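Local coordinates for photosystem II assembly protein Ycf48 (Thermosynechococcus elongatus, PDB 5OJ5), which probably assists early photosystem II assembly and the replacement of photodamaged D1, and binds the C-terminal extension of the D1 precursor, at residues L273-W284 with N314-P323. Numbering follows the deposited sequence. Where two conformers were deposited one is given.
Sequences LDLAYRTPNEVW and NFYKILFFSP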
# COMPACT_ATOMS: atom_id res chain seq x y z
N LEU A 273 -6.92 -8.92 0.53
CA LEU A 273 -6.82 -7.48 0.40
C LEU A 273 -5.48 -7.04 -0.13
O LEU A 273 -5.41 -6.05 -0.83
CB LEU A 273 -7.13 -6.84 1.75
CG LEU A 273 -8.56 -7.10 2.24
CD1 LEU A 273 -8.73 -6.80 3.71
CD2 LEU A 273 -9.54 -6.33 1.39
N ASP A 274 -4.37 -7.71 0.25
CA ASP A 274 -3.05 -7.30 -0.21
C ASP A 274 -2.13 -8.50 -0.23
O ASP A 274 -2.36 -9.52 0.45
CB ASP A 274 -2.46 -6.21 0.70
CG ASP A 274 -1.37 -5.42 0.03
OD1 ASP A 274 -1.30 -5.43 -1.23
OD2 ASP A 274 -0.65 -4.69 0.73
N LEU A 275 -1.08 -8.37 -1.05
CA LEU A 275 -0.09 -9.42 -1.25
C LEU A 275 1.26 -8.71 -1.30
O LEU A 275 1.39 -7.69 -2.00
CB LEU A 275 -0.38 -10.13 -2.59
CG LEU A 275 0.51 -11.31 -2.96
CD1 LEU A 275 -0.23 -12.20 -3.94
CD2 LEU A 275 1.79 -10.87 -3.60
N ALA A 276 2.25 -9.19 -0.56
CA ALA A 276 3.56 -8.58 -0.62
C ALA A 276 4.64 -9.60 -0.36
O ALA A 276 4.46 -10.55 0.41
CB ALA A 276 3.70 -7.44 0.40
N TYR A 277 5.79 -9.39 -0.98
CA TYR A 277 6.94 -10.26 -0.86
C TYR A 277 7.90 -9.76 0.21
O TYR A 277 8.31 -8.59 0.19
CB TYR A 277 7.71 -10.35 -2.18
CG TYR A 277 6.99 -11.09 -3.28
CD1 TYR A 277 7.45 -12.33 -3.70
CD2 TYR A 277 5.85 -10.55 -3.92
CE1 TYR A 277 6.81 -13.01 -4.72
CE2 TYR A 277 5.20 -11.26 -4.93
CZ TYR A 277 5.68 -12.48 -5.33
OH TYR A 277 5.02 -13.13 -6.34
N ARG A 278 8.29 -10.62 1.13
CA ARG A 278 9.38 -10.30 2.04
C ARG A 278 10.73 -10.55 1.38
O ARG A 278 11.70 -9.83 1.63
CB ARG A 278 9.26 -11.12 3.34
CG ARG A 278 10.27 -10.68 4.37
CD ARG A 278 10.14 -11.45 5.67
NE ARG A 278 10.52 -12.85 5.56
CZ ARG A 278 11.77 -13.31 5.62
NH1 ARG A 278 12.76 -12.45 5.84
NH2 ARG A 278 11.98 -14.60 5.51
N THR A 279 10.80 -11.62 0.57
CA THR A 279 11.98 -12.03 -0.17
C THR A 279 11.48 -12.51 -1.52
O THR A 279 10.26 -12.62 -1.71
CB THR A 279 12.70 -13.20 0.53
OG1 THR A 279 11.87 -14.35 0.43
CG2 THR A 279 13.05 -12.86 1.97
N PRO A 280 12.35 -12.87 -2.45
CA PRO A 280 11.83 -13.34 -3.74
C PRO A 280 10.95 -14.57 -3.64
O PRO A 280 10.06 -14.73 -4.48
CB PRO A 280 13.11 -13.61 -4.56
CG PRO A 280 14.10 -12.65 -4.02
CD PRO A 280 13.78 -12.53 -2.54
N ASN A 281 11.15 -15.45 -2.64
CA ASN A 281 10.33 -16.66 -2.54
C ASN A 281 9.27 -16.63 -1.45
O ASN A 281 8.37 -17.47 -1.45
CB ASN A 281 11.26 -17.86 -2.27
CG ASN A 281 12.18 -18.13 -3.42
OD1 ASN A 281 11.84 -17.93 -4.58
ND2 ASN A 281 13.38 -18.59 -3.10
N GLU A 282 9.36 -15.71 -0.49
CA GLU A 282 8.44 -15.69 0.64
C GLU A 282 7.42 -14.58 0.44
O GLU A 282 7.76 -13.39 0.43
CB GLU A 282 9.17 -15.56 1.97
CG GLU A 282 8.20 -15.69 3.10
CD GLU A 282 8.86 -15.53 4.45
OE1 GLU A 282 9.84 -16.26 4.72
OE2 GLU A 282 8.43 -14.67 5.25
N VAL A 283 6.17 -14.99 0.31
CA VAL A 283 5.06 -14.10 -0.02
C VAL A 283 4.05 -14.16 1.10
O VAL A 283 3.77 -15.22 1.63
CB VAL A 283 4.36 -14.55 -1.32
CG1 VAL A 283 3.55 -13.37 -1.87
CG2 VAL A 283 5.36 -15.09 -2.36
N TRP A 284 3.49 -13.00 1.46
CA TRP A 284 2.44 -12.88 2.45
C TRP A 284 1.17 -12.38 1.77
O TRP A 284 1.21 -11.54 0.87
CB TRP A 284 2.88 -11.98 3.59
CG TRP A 284 3.92 -12.62 4.45
CD1 TRP A 284 5.27 -12.65 4.21
CD2 TRP A 284 3.68 -13.43 5.61
NE1 TRP A 284 5.88 -13.41 5.21
CE2 TRP A 284 4.92 -13.88 6.07
CE3 TRP A 284 2.51 -13.77 6.31
CZ2 TRP A 284 5.06 -14.68 7.21
CZ3 TRP A 284 2.64 -14.59 7.43
CH2 TRP A 284 3.91 -15.01 7.88
N ASN A 314 -9.66 -6.85 9.82
CA ASN A 314 -9.19 -7.08 8.47
C ASN A 314 -7.74 -6.62 8.37
O ASN A 314 -7.32 -5.66 9.05
CB ASN A 314 -10.03 -6.30 7.47
CG ASN A 314 -11.50 -6.64 7.53
OD1 ASN A 314 -11.87 -7.78 7.82
ND2 ASN A 314 -12.33 -5.67 7.21
N PHE A 315 -6.97 -7.25 7.52
CA PHE A 315 -5.57 -6.88 7.31
C PHE A 315 -5.47 -6.35 5.88
O PHE A 315 -5.54 -7.10 4.90
CB PHE A 315 -4.67 -8.07 7.55
CG PHE A 315 -4.67 -8.52 8.95
CD1 PHE A 315 -4.52 -7.63 10.00
CD2 PHE A 315 -4.77 -9.90 9.20
CE1 PHE A 315 -4.52 -8.11 11.33
CE2 PHE A 315 -4.74 -10.38 10.46
CZ PHE A 315 -4.62 -9.49 11.53
N TYR A 316 -5.36 -5.03 5.75
CA TYR A 316 -5.58 -4.26 4.51
C TYR A 316 -4.35 -4.09 3.66
O TYR A 316 -4.48 -3.93 2.45
CB TYR A 316 -6.04 -2.80 4.77
CG TYR A 316 -7.41 -2.76 5.34
CD1 TYR A 316 -8.54 -2.94 4.54
CD2 TYR A 316 -7.59 -2.65 6.71
CE1 TYR A 316 -9.83 -2.93 5.09
CE2 TYR A 316 -8.83 -2.66 7.26
CZ TYR A 316 -9.95 -2.80 6.46
OH TYR A 316 -11.20 -2.81 7.04
N LYS A 317 -3.18 -3.99 4.30
CA LYS A 317 -1.98 -3.53 3.61
C LYS A 317 -0.79 -4.19 4.27
O LYS A 317 -0.71 -4.18 5.49
CB LYS A 317 -1.85 -1.99 3.74
CG LYS A 317 -0.90 -1.34 2.72
CD LYS A 317 -1.29 0.15 2.50
CE LYS A 317 -0.27 0.91 1.71
NZ LYS A 317 0.03 0.30 0.38
N ILE A 318 0.12 -4.72 3.46
CA ILE A 318 1.38 -5.28 3.95
C ILE A 318 2.51 -4.41 3.41
O ILE A 318 2.60 -4.22 2.20
CB ILE A 318 1.58 -6.72 3.44
CG1 ILE A 318 0.39 -7.65 3.76
CG2 ILE A 318 2.94 -7.26 3.98
CD1 ILE A 318 0.43 -8.89 2.85
N LEU A 319 3.38 -3.92 4.28
CA LEU A 319 4.50 -3.06 3.89
C LEU A 319 5.78 -3.69 4.42
O LEU A 319 6.00 -3.69 5.63
CB LEU A 319 4.31 -1.66 4.47
CG LEU A 319 3.13 -0.89 3.91
CD1 LEU A 319 2.97 0.45 4.59
CD2 LEU A 319 3.29 -0.60 2.39
N PHE A 320 6.63 -4.16 3.53
CA PHE A 320 7.97 -4.61 3.92
C PHE A 320 8.95 -3.52 3.55
O PHE A 320 8.97 -3.05 2.42
CB PHE A 320 8.37 -5.91 3.23
CG PHE A 320 7.71 -7.12 3.86
CD1 PHE A 320 8.11 -7.54 5.10
CD2 PHE A 320 6.71 -7.83 3.18
CE1 PHE A 320 7.50 -8.65 5.69
CE2 PHE A 320 6.12 -8.92 3.76
CZ PHE A 320 6.51 -9.32 5.01
N PHE A 321 9.76 -3.13 4.50
CA PHE A 321 10.83 -2.17 4.28
C PHE A 321 12.18 -2.83 4.04
O PHE A 321 13.03 -2.25 3.36
CB PHE A 321 10.89 -1.19 5.46
CG PHE A 321 9.65 -0.37 5.54
CD1 PHE A 321 9.51 0.73 4.70
CD2 PHE A 321 8.59 -0.73 6.35
CE1 PHE A 321 8.34 1.46 4.67
CE2 PHE A 321 7.39 0.01 6.32
CZ PHE A 321 7.28 1.11 5.48
N SER A 322 12.32 -4.04 4.51
CA SER A 322 13.48 -4.88 4.23
C SER A 322 13.08 -6.28 4.64
O SER A 322 12.00 -6.47 5.20
CB SER A 322 14.65 -4.42 5.10
OG SER A 322 14.49 -4.83 6.44
N PRO A 323 13.93 -7.29 4.44
CA PRO A 323 13.55 -8.64 4.88
C PRO A 323 13.37 -8.80 6.37
O PRO A 323 12.81 -9.81 6.78
CB PRO A 323 14.66 -9.53 4.33
CG PRO A 323 15.07 -8.83 3.08
CD PRO A 323 15.04 -7.35 3.48
O HOH W 1 0.87 -2.58 -0.02
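D274 reaches across to the backbone of the neighbouring strand: with CG anti to its own N (chi1 -159°), the carboxylate presents the anti lone pair of OD2 to I318 N, 2.8 Å away. The bond is almost straight, at 172°. The same oxygen accepts a hydrogen bond from a water; in the given conformer of K317 that water also accepts from NZ, a link that is doubtful because the lysine has a second conformer.

Further along the strand, I318 points at the opposing strand. Its CG2 branch meets A276 CB at 3.7 Å, while CD1 reaches the backbone and CB of W284. F320 packs against R278 and W284. R278 CB sits over one face of the phenyl ring, 3.8 Å from its centroid, and F320 CZ meets W284 CD1 obliquely at 3.6 Å, the two rings inclined at 50°.

R278 leaves its backbone extended, then bends at chi3, carrying NH1 to P323 O at 2.8 Å. The other side of the guanidinium grips E282 side-on, NE to OE2 and NH2 to OE1, and W284 NE1 also donates to OE2. This network fixes both arginine and indole beside F320.

Strands 273-277 and 317-320 are the innermost strands of adjacent four-stranded sheets, running roughly parallel and joined through side chains: blade-to-blade packing of a seven-bladed beta-propeller, next to its central pore.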